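Local coordinates for protein monosaccharide-transporting ATPase (Actinobacillus succinogenes, PDB 5DTE) that probably serves as the periplasmic sugar-binding component of an ABC transporter, holding beta-D-allopyranose in the cleft between its two lobes, at residues L36-F41 with G248-P253; D137-G142 with G171-G176; A146-E151 with K263-I268; D269-K274 with D299-D304. All coordinates share one frame; numbering follows the deposited sequence.

Three chain segments cross between the two lobes of this protein. The sugar lies in the cleft beside them. Interaction 1 joins the lobes across the cleft, through Tyr-40 and Asp-250. Interaction 2 supplies Arg-174 from the second lobe, and its centre is about 16 Å from that of interaction 1. Tyr-249 connects the two, since its OH lies 3.1 Å from Asn-138 OD1, a probable hydrogen bond. Interaction 4 pairs two of the crossing segments and brings Gln-270 to the pocket; its centre is about 11 Å from that of interaction 1. Interaction 3 lies farther from the cleft, in the second lobe, with the side chain of Asn-266 about 13 Å from the sugar. Strand 267-269 runs on from it into interaction 4.

Interaction 1 of 4, residues L36-F41 with G248-P253; sequences LSNEYF and GYDGIP. With ALL (beta-D-allopyranose), chain E.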
# COMPACT_ATOMS: atom_id res chain seq x y z
N LEU A 36 7.14 -1.65 -10.22
CA LEU A 36 8.20 -0.76 -9.76
C LEU A 36 7.94 0.65 -10.28
O LEU A 36 8.69 1.59 -9.97
CB LEU A 36 9.57 -1.24 -10.22
CG LEU A 36 10.40 -2.18 -9.35
CD1 LEU A 36 11.74 -2.41 -10.01
CD2 LEU A 36 10.58 -1.64 -7.93
N SER A 37 6.87 0.78 -11.08
CA SER A 37 6.40 2.06 -11.62
C SER A 37 6.03 3.04 -10.51
O SER A 37 6.18 4.25 -10.68
CB SER A 37 5.19 1.85 -12.54
OG SER A 37 5.51 1.00 -13.63
N ASN A 38 5.54 2.51 -9.40
CA ASN A 38 5.23 3.31 -8.21
C ASN A 38 6.51 3.74 -7.49
O ASN A 38 7.49 3.00 -7.47
CB ASN A 38 4.32 2.52 -7.26
CG ASN A 38 3.58 3.43 -6.27
OD1 ASN A 38 3.92 4.60 -6.10
ND2 ASN A 38 2.56 2.87 -5.63
N GLU A 39 6.51 4.93 -6.91
CA GLU A 39 7.67 5.37 -6.15
C GLU A 39 7.78 4.58 -4.85
O GLU A 39 8.87 4.25 -4.39
CB GLU A 39 7.59 6.88 -5.89
CG GLU A 39 8.47 7.39 -4.75
CD GLU A 39 9.96 7.21 -5.00
OE1 GLU A 39 10.39 7.38 -6.16
OE2 GLU A 39 10.69 6.91 -4.02
N TYR A 40 6.63 4.28 -4.26
CA TYR A 40 6.56 3.49 -3.04
C TYR A 40 7.34 2.16 -3.13
O TYR A 40 8.08 1.80 -2.21
CB TYR A 40 5.08 3.24 -2.68
CG TYR A 40 4.90 2.35 -1.48
CD1 TYR A 40 5.09 2.84 -0.20
CD2 TYR A 40 4.55 1.02 -1.63
CE1 TYR A 40 4.94 2.03 0.90
CE2 TYR A 40 4.40 0.19 -0.53
CZ TYR A 40 4.60 0.70 0.73
OH TYR A 40 4.45 -0.11 1.82
N PHE A 41 7.19 1.43 -4.24
CA PHE A 41 7.88 0.15 -4.36
C PHE A 41 9.36 0.32 -4.71
O PHE A 41 10.20 -0.47 -4.28
CB PHE A 41 7.17 -0.73 -5.39
CG PHE A 41 5.93 -1.37 -4.85
CD1 PHE A 41 6.01 -2.31 -3.83
CD2 PHE A 41 4.68 -1.03 -5.34
CE1 PHE A 41 4.86 -2.91 -3.31
CE2 PHE A 41 3.52 -1.62 -4.83
CZ PHE A 41 3.62 -2.57 -3.81
N GLY A 248 -3.16 11.51 1.77
CA GLY A 248 -2.65 10.41 0.98
C GLY A 248 -2.22 9.24 1.82
O GLY A 248 -2.47 9.19 3.03
N TYR A 249 -1.53 8.28 1.20
CA TYR A 249 -1.19 7.02 1.87
C TYR A 249 0.00 6.35 1.22
O TYR A 249 -0.09 6.01 0.04
CB TYR A 249 -2.39 6.08 1.83
CG TYR A 249 -2.32 4.95 2.83
CD1 TYR A 249 -3.13 4.95 3.96
CD2 TYR A 249 -1.45 3.88 2.64
CE1 TYR A 249 -3.08 3.92 4.89
CE2 TYR A 249 -1.39 2.83 3.58
CZ TYR A 249 -2.21 2.86 4.69
OH TYR A 249 -2.17 1.84 5.61
N ASP A 250 1.09 6.21 1.99
CA ASP A 250 2.31 5.42 1.70
C ASP A 250 3.53 6.11 2.34
O ASP A 250 4.45 5.45 2.85
CB ASP A 250 2.59 5.23 0.20
CG ASP A 250 1.75 4.11 -0.41
OD1 ASP A 250 1.04 3.43 0.34
OD2 ASP A 250 1.80 3.95 -1.64
N GLY A 251 3.55 7.43 2.27
CA GLY A 251 4.66 8.21 2.79
C GLY A 251 5.86 8.41 1.88
O GLY A 251 6.98 8.55 2.36
N ILE A 252 5.63 8.42 0.56
CA ILE A 252 6.74 8.59 -0.39
C ILE A 252 7.36 9.98 -0.17
O ILE A 252 6.70 10.86 0.39
CB ILE A 252 6.29 8.40 -1.90
CG1 ILE A 252 5.27 9.45 -2.35
CG2 ILE A 252 5.68 7.02 -2.13
CD1 ILE A 252 4.71 9.16 -3.72
N PRO A 253 8.63 10.15 -0.54
CA PRO A 253 9.34 11.43 -0.39
C PRO A 253 8.55 12.65 -0.86
O PRO A 253 8.39 13.59 -0.09
CB PRO A 253 10.59 11.24 -1.26
CG PRO A 253 10.62 9.79 -1.66
CD PRO A 253 9.57 9.07 -0.88
C1 ALL E . -0.71 -1.01 -2.34
C2 ALL E . 0.45 -0.59 -1.46
C3 ALL E . 0.89 0.80 -1.75
C4 ALL E . 1.04 1.06 -3.22
C5 ALL E . -0.28 0.75 -3.89
C6 ALL E . -0.34 1.16 -5.33
O1 ALL E . -0.96 -2.36 -2.23
O2 ALL E . 0.01 -0.64 -0.09
O3 ALL E . -0.11 1.73 -1.23
O4 ALL E . 1.40 2.44 -3.44
O5 ALL E . -0.49 -0.69 -3.78
O6 ALL E . 0.46 0.28 -6.09
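Tyr-40 has chi1 at 176°, which swings its ring away from its own backbone N toward Asp-250. Asp-250 has chi1 at -80°, with CG beside its backbone N, and its carboxylate comes to lie over one face of that ring. The two planes are stacked, 28° apart. The carboxylate sits off-centre, toward the rim, with CG 3.5 Å above the ring plane. Tyr-40 CD1 also touches Asp-250 CB at 3.5 Å. On the other side of the ring axis, Tyr-40 CD2 meets C3 of the allose obliquely at 3.7 Å.

Apolar contacts continue outward from the pocket. Ile-252 lays CG2 against Tyr-40 CB at 3.9 Å. Ile-252 CB meets Glu-39 CG at 3.7 Å. Asn-38 caps helix 39-54 through a weak bond from Tyr-40 N to its OD1. Its ND2 lies next to the sugar O4. Asp-225 accepts a hydrogen bond from Ile-252 N, which probably steadies the loop that carries Asp-250.

The contact joins the two lobes of a periplasmic sugar-binding protein. Asp-250 OD1 accepts a hydrogen bond from O3 of the allose at 2.6 Å. OD2 faces O4, at a modelled distance too short to trust. One carboxylate thus probably serves two neighbouring hydroxyls. Arg-174 packs against it and probably balances its charge. The sugar is therefore held by polar groups on one flank and by the tyrosine ring on another.

Interaction 2 of 4, residues D137-G142 with G171-G176; sequences DNFNGG and GEQRKG. With ALL (beta-D-allopyranose), chain E.
Asn-138 OD1 takes two N-H groups from Arg-174. The bond from Arg-174 NH2 to this oxygen is 3.1 Å long and bent to 151° at the hydrogen. The bond from Arg-174 NE is weak, at 3.2 Å. The oxygen lies in the guanidinium plane, but NH2 stands well above the carbonyl plane of the amide. The amide and guanidinium planes are 73° apart. Tyr-249 OH is a probable third partner of the same oxygen.

Arg-174 runs extended from CG to NE, which carries the guanidinium out to the sugar. Its NH1 donates to O3 of the allose at 2.9 Å. NH2 also faces the sugar O2, at a modelled separation too short to rely on. Asn-138 is a second-shell residue, and its two bonds probably help to fix the turn of this group. Ala-223 O takes a further bond from NH1.

Helices 138-152 and 169-182 flank strand 157-163 in sequence, in the second Rossmann-like lobe of the binding-protein fold. The axes of their short segments approach to 6.7 Å and cross at -42°. The backbones come close enough for a CA-H...O contact from Phe-139 CA to Gln-173 O, at 3.3 Å. Gly-142, with no side chain, brings its CA to 3.8 Å from Arg-174 O.

Farther from the pocket, Gln-173 OE1 touches Phe-139 CB at 3.4 Å. The Phe-139 ring extends past it, and its CE1 reaches Gly-176 O at 3.5 Å.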
# COMPACT_ATOMS: atom_id res chain seq x y z
N ASP A 137 -2.20 -2.74 8.91
CA ASP A 137 -3.65 -2.67 8.92
C ASP A 137 -4.05 -1.50 8.03
O ASP A 137 -3.91 -0.35 8.43
CB ASP A 137 -4.18 -2.49 10.35
CG ASP A 137 -5.57 -3.07 10.54
OD1 ASP A 137 -6.40 -2.91 9.63
OD2 ASP A 137 -5.82 -3.69 11.60
N ASN A 138 -4.50 -1.79 6.82
CA ASN A 138 -4.84 -0.71 5.89
C ASN A 138 -6.18 -0.10 6.27
O ASN A 138 -6.44 1.06 5.97
CB ASN A 138 -4.84 -1.20 4.44
CG ASN A 138 -3.45 -1.59 3.94
OD1 ASN A 138 -2.49 -0.83 4.09
ND2 ASN A 138 -3.33 -2.77 3.37
N PHE A 139 -7.01 -0.88 6.96
CA PHE A 139 -8.29 -0.36 7.45
C PHE A 139 -8.03 0.72 8.47
O PHE A 139 -8.55 1.84 8.35
CB PHE A 139 -9.12 -1.47 8.09
CG PHE A 139 -10.43 -1.01 8.67
CD1 PHE A 139 -11.58 -0.98 7.89
CD2 PHE A 139 -10.51 -0.64 10.01
CE1 PHE A 139 -12.79 -0.57 8.44
CE2 PHE A 139 -11.71 -0.24 10.58
CZ PHE A 139 -12.86 -0.20 9.79
N ASN A 140 -7.23 0.36 9.46
CA ASN A 140 -6.79 1.27 10.50
C ASN A 140 -6.03 2.49 9.93
O ASN A 140 -6.27 3.64 10.35
CB ASN A 140 -5.91 0.52 11.48
CG ASN A 140 -6.00 1.08 12.87
OD1 ASN A 140 -4.99 1.51 13.44
ND2 ASN A 140 -7.22 1.10 13.43
N GLY A 141 -5.13 2.23 8.97
CA GLY A 141 -4.38 3.28 8.32
C GLY A 141 -5.28 4.34 7.71
O GLY A 141 -5.04 5.53 7.92
N GLY A 142 -6.31 3.90 6.98
CA GLY A 142 -7.30 4.79 6.41
C GLY A 142 -8.17 5.49 7.46
O GLY A 142 -8.45 6.69 7.37
N GLY A 171 -6.73 -1.44 -1.04
CA GLY A 171 -7.49 -0.28 -1.45
C GLY A 171 -8.83 -0.19 -0.75
O GLY A 171 -9.13 0.83 -0.13
N GLU A 172 -9.63 -1.25 -0.86
CA GLU A 172 -10.94 -1.33 -0.21
C GLU A 172 -10.83 -1.18 1.31
O GLU A 172 -11.60 -0.45 1.90
CB GLU A 172 -11.64 -2.67 -0.56
CG GLU A 172 -11.73 -3.00 -2.08
CD GLU A 172 -12.92 -2.35 -2.83
OE1 GLU A 172 -13.83 -1.79 -2.18
OE2 GLU A 172 -12.95 -2.40 -4.09
N GLN A 173 -9.86 -1.85 1.93
CA GLN A 173 -9.62 -1.70 3.38
C GLN A 173 -9.45 -0.22 3.78
O GLN A 173 -10.07 0.24 4.74
CB GLN A 173 -8.38 -2.49 3.82
CG GLN A 173 -8.56 -4.00 3.90
CD GLN A 173 -9.74 -4.43 4.76
OE1 GLN A 173 -9.89 -3.98 5.89
NE2 GLN A 173 -10.58 -5.31 4.22
N ARG A 174 -8.62 0.52 3.05
CA ARG A 174 -8.40 1.94 3.34
C ARG A 174 -9.69 2.76 3.17
O ARG A 174 -9.96 3.69 3.95
CB ARG A 174 -7.28 2.50 2.46
CG ARG A 174 -5.92 1.90 2.80
CD ARG A 174 -4.89 2.10 1.73
NE ARG A 174 -3.76 1.19 1.90
CZ ARG A 174 -2.73 1.10 1.06
NH1 ARG A 174 -2.68 1.89 -0.00
NH2 ARG A 174 -1.75 0.23 1.29
N LYS A 175 -10.49 2.40 2.16
CA LYS A 175 -11.81 2.99 1.94
C LYS A 175 -12.72 2.74 3.15
O LYS A 175 -13.22 3.70 3.76
CB LYS A 175 -12.43 2.42 0.65
CG LYS A 175 -13.84 2.93 0.30
CD LYS A 175 -14.66 1.85 -0.45
CE LYS A 175 -15.30 2.41 -1.71
NZ LYS A 175 -15.96 3.74 -1.49
N GLY A 176 -12.93 1.47 3.49
CA GLY A 176 -13.75 1.09 4.63
C GLY A 176 -13.28 1.79 5.89
O GLY A 176 -14.10 2.20 6.74
C1 ALL E . -0.71 -1.01 -2.34
C2 ALL E . 0.45 -0.59 -1.46
C3 ALL E . 0.89 0.80 -1.75
C4 ALL E . 1.04 1.06 -3.22
C5 ALL E . -0.28 0.75 -3.89
C6 ALL E . -0.34 1.16 -5.33
O1 ALL E . -0.96 -2.36 -2.23
O2 ALL E . 0.01 -0.64 -0.09
O3 ALL E . -0.11 1.73 -1.23
O4 ALL E . 1.40 2.44 -3.44
O5 ALL E . -0.49 -0.69 -3.78
O6 ALL E . 0.46 0.28 -6.09

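Interaction 3 of 4, residues A146-E151 with K263-I268; sequences AKNLAE and KMQNTI
Asn-148 reaches from helix 138-152 toward Gln-265 and Asn-266, which lead into strand 267-269. The contact belongs to the second Rossmann-like lobe of the periplasmic sugar-binding fold. There the first helix of the lobe packs beside strand 245-247 and the chain that follows helix 253-261.

The side chain of Asn-148 can be followed outward. Its CB lies 3.9 Å from Asn-266 ND2. CG is placed by a chi1 of -172°, opposite the backbone N, and this sends the amide away from the helix. CG stands 3.9 Å from Gln-265 NE2. At the tip, OD1 accepts a hydrogen bond of 2.9 Å from Gln-265 NE2. The bond is fairly straight, with 166° at the hydrogen. The acceptor lies in the plane of the glutamine amide, whereas the donor is tilted from the plane of the asparagine carbonyl. The two amides are turned 41° against each other. OD1 also lies 3.3 Å from Asn-266 ND2, whose amide is turned almost perpendicular to that of Asn-148. Asp-304 also touches the same asparagine.

The Gln-265 chain bends at chi2, and its NE2 faces Asn-148 on the helix. Its backbone pairs with Val-246, and that of Asn-266 pairs with Gly-248. This fixes the segment alongside strand 245-247. Leu-149 fills in next to the polar pair and also touches Leu-245 and Ser-247. Its CD1 approaches Gln-265 CB at 4.3 Å.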
# COMPACT_ATOMS: atom_id res chain seq x y z
N ALA A 146 -8.27 9.31 7.52
CA ALA A 146 -9.49 10.07 7.29
C ALA A 146 -9.76 10.96 8.49
O ALA A 146 -10.10 12.14 8.36
CB ALA A 146 -10.66 9.14 7.04
N LYS A 147 -9.56 10.38 9.66
CA LYS A 147 -9.85 11.04 10.92
C LYS A 147 -9.07 12.33 11.05
O LYS A 147 -9.58 13.32 11.57
CB LYS A 147 -9.54 10.12 12.10
CG LYS A 147 -10.29 10.49 13.37
CD LYS A 147 -10.41 9.31 14.32
CE LYS A 147 -11.05 9.73 15.63
NZ LYS A 147 -12.08 10.78 15.41
N ASN A 148 -7.84 12.32 10.54
CA ASN A 148 -6.96 13.48 10.64
C ASN A 148 -7.43 14.62 9.74
O ASN A 148 -7.41 15.79 10.13
CB ASN A 148 -5.54 13.06 10.28
CG ASN A 148 -4.52 14.15 10.55
OD1 ASN A 148 -4.10 14.86 9.63
ND2 ASN A 148 -4.08 14.26 11.80
N LEU A 149 -7.87 14.27 8.53
CA LEU A 149 -8.41 15.22 7.57
C LEU A 149 -9.79 15.74 7.99
O LEU A 149 -10.11 16.91 7.75
CB LEU A 149 -8.50 14.57 6.19
CG LEU A 149 -9.19 15.29 5.03
CD1 LEU A 149 -8.28 16.36 4.43
CD2 LEU A 149 -9.69 14.30 3.97
N ALA A 150 -10.60 14.87 8.59
CA ALA A 150 -11.91 15.27 9.11
C ALA A 150 -11.75 16.40 10.09
O ALA A 150 -12.39 17.43 9.97
CB ALA A 150 -12.61 14.10 9.76
N GLU A 151 -10.86 16.19 11.06
CA GLU A 151 -10.46 17.22 12.01
C GLU A 151 -9.88 18.47 11.33
O GLU A 151 -10.22 19.59 11.69
CB GLU A 151 -9.45 16.65 13.00
CG GLU A 151 -10.04 15.54 13.85
CD GLU A 151 -10.83 16.06 15.04
OE1 GLU A 151 -11.98 15.60 15.26
OE2 GLU A 151 -10.29 16.93 15.77
N LYS A 263 0.92 21.73 1.07
CA LYS A 263 0.14 21.32 -0.10
C LYS A 263 -0.75 20.11 0.23
O LYS A 263 -1.81 19.91 -0.38
CB LYS A 263 1.06 21.00 -1.28
CG LYS A 263 1.84 22.18 -1.85
CD LYS A 263 2.41 21.85 -3.25
CE LYS A 263 3.21 23.01 -3.86
NZ LYS A 263 2.43 24.27 -4.06
N MET A 264 -0.30 19.30 1.20
CA MET A 264 -1.07 18.17 1.72
C MET A 264 -1.31 18.26 3.22
O MET A 264 -0.54 18.86 3.96
CB MET A 264 -0.37 16.85 1.42
CG MET A 264 -0.53 16.35 0.00
SD MET A 264 -0.26 14.58 0.06
CE MET A 264 0.56 14.36 -1.50
N GLN A 265 -2.39 17.63 3.68
CA GLN A 265 -2.71 17.60 5.09
C GLN A 265 -1.92 16.51 5.79
O GLN A 265 -1.22 16.76 6.76
CB GLN A 265 -4.20 17.36 5.30
CG GLN A 265 -4.52 16.96 6.72
CD GLN A 265 -4.21 18.07 7.71
OE1 GLN A 265 -4.30 19.26 7.38
NE2 GLN A 265 -3.83 17.68 8.92
N ASN A 266 -2.03 15.30 5.26
CA ASN A 266 -1.29 14.17 5.80
C ASN A 266 -1.13 13.06 4.78
O ASN A 266 -1.84 13.01 3.78
CB ASN A 266 -2.00 13.61 7.02
CG ASN A 266 -3.21 12.79 6.65
OD1 ASN A 266 -3.11 11.58 6.40
ND2 ASN A 266 -4.37 13.43 6.62
N THR A 267 -0.19 12.16 5.06
CA THR A 267 -0.10 10.86 4.40
C THR A 267 0.21 9.89 5.50
O THR A 267 0.58 10.32 6.59
CB THR A 267 0.97 10.82 3.31
OG1 THR A 267 0.78 9.66 2.49
CG2 THR A 267 2.35 10.77 3.93
N ILE A 268 0.04 8.59 5.25
CA ILE A 268 0.40 7.57 6.24
C ILE A 268 1.69 6.88 5.82
O ILE A 268 1.72 6.25 4.76
CB ILE A 268 -0.70 6.50 6.42
CG1 ILE A 268 -1.91 7.05 7.18
CG2 ILE A 268 -0.15 5.27 7.16
CD1 ILE A 268 -1.80 6.97 8.72

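Interaction 4 of 4, residues D269-K274 with D299-D304; sequences DQLPKK and DPVVVD. With ALL (beta-D-allopyranose), chain E.
Two of the three lobe-crossing segments of this binding protein pair here, where the short antiparallel strands 267-269 and 301-303 lie side by side. Asp-269 and Val-301 form a hydrogen-bonded pair. Asp-269 N donates to Val-301 O at 2.9 Å. Val-301 N returns a bond of 3.0 Å to Asp-269 O, which it meets on a lone pair. Pro-300 CA adds a CA-H...O contact to the same Asp-269 O.

The side chains of Asp-269 and Val-301 lie on one face of the pair. Asp-269 CB also touches Val-303 CG2 at 4.0 Å. The carboxylate reaches forward along its own chain, and OD1 accepts Leu-271 N at 3.2 Å. This is an Asx turn, and the N-H comes from above the carboxylate plane. Tyr-311 OH bonds to the other oxygen, OD2. The turn leads the chain into helix 272-287, which packs on helix 39-54 of the first lobe. Beyond the pair, Leu-271 CD1 lies 3.4 Å from Asp-299 O.

Between the bridge and the helix, Gln-270 sets off away from segment 299-304 and lines the allose pocket. Adjacent crossover segments beside a sugar-filled cleft are typical of the three-segment hinge of type I periplasmic binding proteins.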
# COMPACT_ATOMS: atom_id res chain seq x y z
N ASP A 269 2.76 7.04 6.61
CA ASP A 269 3.99 6.33 6.33
C ASP A 269 3.79 4.88 6.73
O ASP A 269 3.60 4.55 7.90
CB ASP A 269 5.21 6.93 7.05
CG ASP A 269 6.55 6.32 6.57
OD1 ASP A 269 6.55 5.62 5.53
OD2 ASP A 269 7.59 6.55 7.23
N GLN A 270 3.85 4.04 5.71
CA GLN A 270 3.58 2.62 5.82
C GLN A 270 4.84 1.87 6.22
O GLN A 270 4.81 0.67 6.48
CB GLN A 270 3.05 2.13 4.48
CG GLN A 270 2.48 0.79 4.49
CD GLN A 270 1.99 0.40 3.14
OE1 GLN A 270 2.06 1.20 2.22
NE2 GLN A 270 1.50 -0.83 3.01
N LEU A 271 5.96 2.61 6.26
CA LEU A 271 7.28 2.05 6.57
C LEU A 271 7.67 0.90 5.64
O LEU A 271 7.87 -0.25 6.08
CB LEU A 271 7.31 1.61 8.03
CG LEU A 271 6.93 2.79 8.92
CD1 LEU A 271 6.87 2.37 10.35
CD2 LEU A 271 7.95 3.88 8.74
N PRO A 272 7.80 1.20 4.34
CA PRO A 272 7.97 0.14 3.34
C PRO A 272 9.33 -0.55 3.44
O PRO A 272 9.49 -1.67 2.96
CB PRO A 272 7.83 0.89 2.01
CG PRO A 272 8.27 2.27 2.32
CD PRO A 272 7.91 2.55 3.74
N LYS A 273 10.31 0.12 4.05
CA LYS A 273 11.62 -0.49 4.22
C LYS A 273 11.62 -1.44 5.40
O LYS A 273 12.20 -2.51 5.32
CB LYS A 273 12.70 0.57 4.42
CG LYS A 273 12.64 1.69 3.40
CD LYS A 273 14.00 2.00 2.84
CE LYS A 273 13.94 3.15 1.85
NZ LYS A 273 15.30 3.47 1.33
N LYS A 274 10.95 -1.04 6.49
CA LYS A 274 10.81 -1.89 7.69
C LYS A 274 10.00 -3.15 7.37
O LYS A 274 10.34 -4.25 7.80
CB LYS A 274 10.15 -1.12 8.81
CG LYS A 274 9.96 -1.92 10.11
CD LYS A 274 9.35 -1.05 11.23
CE LYS A 274 8.83 -1.85 12.45
NZ LYS A 274 9.89 -2.56 13.18
N ASP A 299 3.78 -0.73 12.55
CA ASP A 299 2.94 0.36 13.05
C ASP A 299 3.16 1.67 12.29
O ASP A 299 4.19 2.32 12.43
CB ASP A 299 3.18 0.56 14.55
CG ASP A 299 2.66 -0.62 15.37
OD1 ASP A 299 1.57 -1.14 15.02
OD2 ASP A 299 3.34 -1.04 16.33
N PRO A 300 2.15 2.07 11.49
CA PRO A 300 2.23 3.21 10.58
C PRO A 300 2.38 4.53 11.32
O PRO A 300 2.02 4.60 12.49
CB PRO A 300 0.90 3.16 9.84
CG PRO A 300 -0.02 2.50 10.81
CD PRO A 300 0.81 1.48 11.51
N VAL A 301 2.90 5.55 10.65
CA VAL A 301 2.99 6.88 11.24
C VAL A 301 2.04 7.80 10.50
O VAL A 301 1.96 7.74 9.28
CB VAL A 301 4.42 7.49 11.15
CG1 VAL A 301 4.59 8.59 12.15
CG2 VAL A 301 5.48 6.42 11.35
N VAL A 302 1.31 8.64 11.25
CA VAL A 302 0.52 9.73 10.67
C VAL A 302 1.38 10.97 10.44
O VAL A 302 1.77 11.63 11.40
CB VAL A 302 -0.66 10.12 11.56
CG1 VAL A 302 -1.42 11.24 10.93
CG2 VAL A 302 -1.58 8.93 11.77
N VAL A 303 1.66 11.29 9.18
CA VAL A 303 2.62 12.35 8.86
C VAL A 303 1.96 13.66 8.45
O VAL A 303 1.50 13.84 7.32
CB VAL A 303 3.57 11.91 7.74
CG1 VAL A 303 4.56 13.01 7.44
CG2 VAL A 303 4.30 10.69 8.16
N ASP A 304 1.92 14.59 9.40
CA ASP A 304 1.36 15.91 9.17
C ASP A 304 2.42 16.92 9.55
O ASP A 304 3.48 16.54 10.04
CB ASP A 304 0.07 16.11 9.97
CG ASP A 304 0.24 15.85 11.47
OD1 ASP A 304 1.40 15.69 11.93
OD2 ASP A 304 -0.79 15.81 12.19
C1 ALL E . -0.71 -1.01 -2.34
C2 ALL E . 0.45 -0.59 -1.46
C3 ALL E . 0.89 0.80 -1.75
C4 ALL E . 1.04 1.06 -3.22
C5 ALL E . -0.28 0.75 -3.89
C6 ALL E . -0.34 1.16 -5.33
O1 ALL E . -0.96 -2.36 -2.23
O2 ALL E . 0.01 -0.64 -0.09
O3 ALL E . -0.11 1.73 -1.23
O4 ALL E . 1.40 2.44 -3.44
O5 ALL E . -0.49 -0.69 -3.78
O6 ALL E . 0.46 0.28 -6.09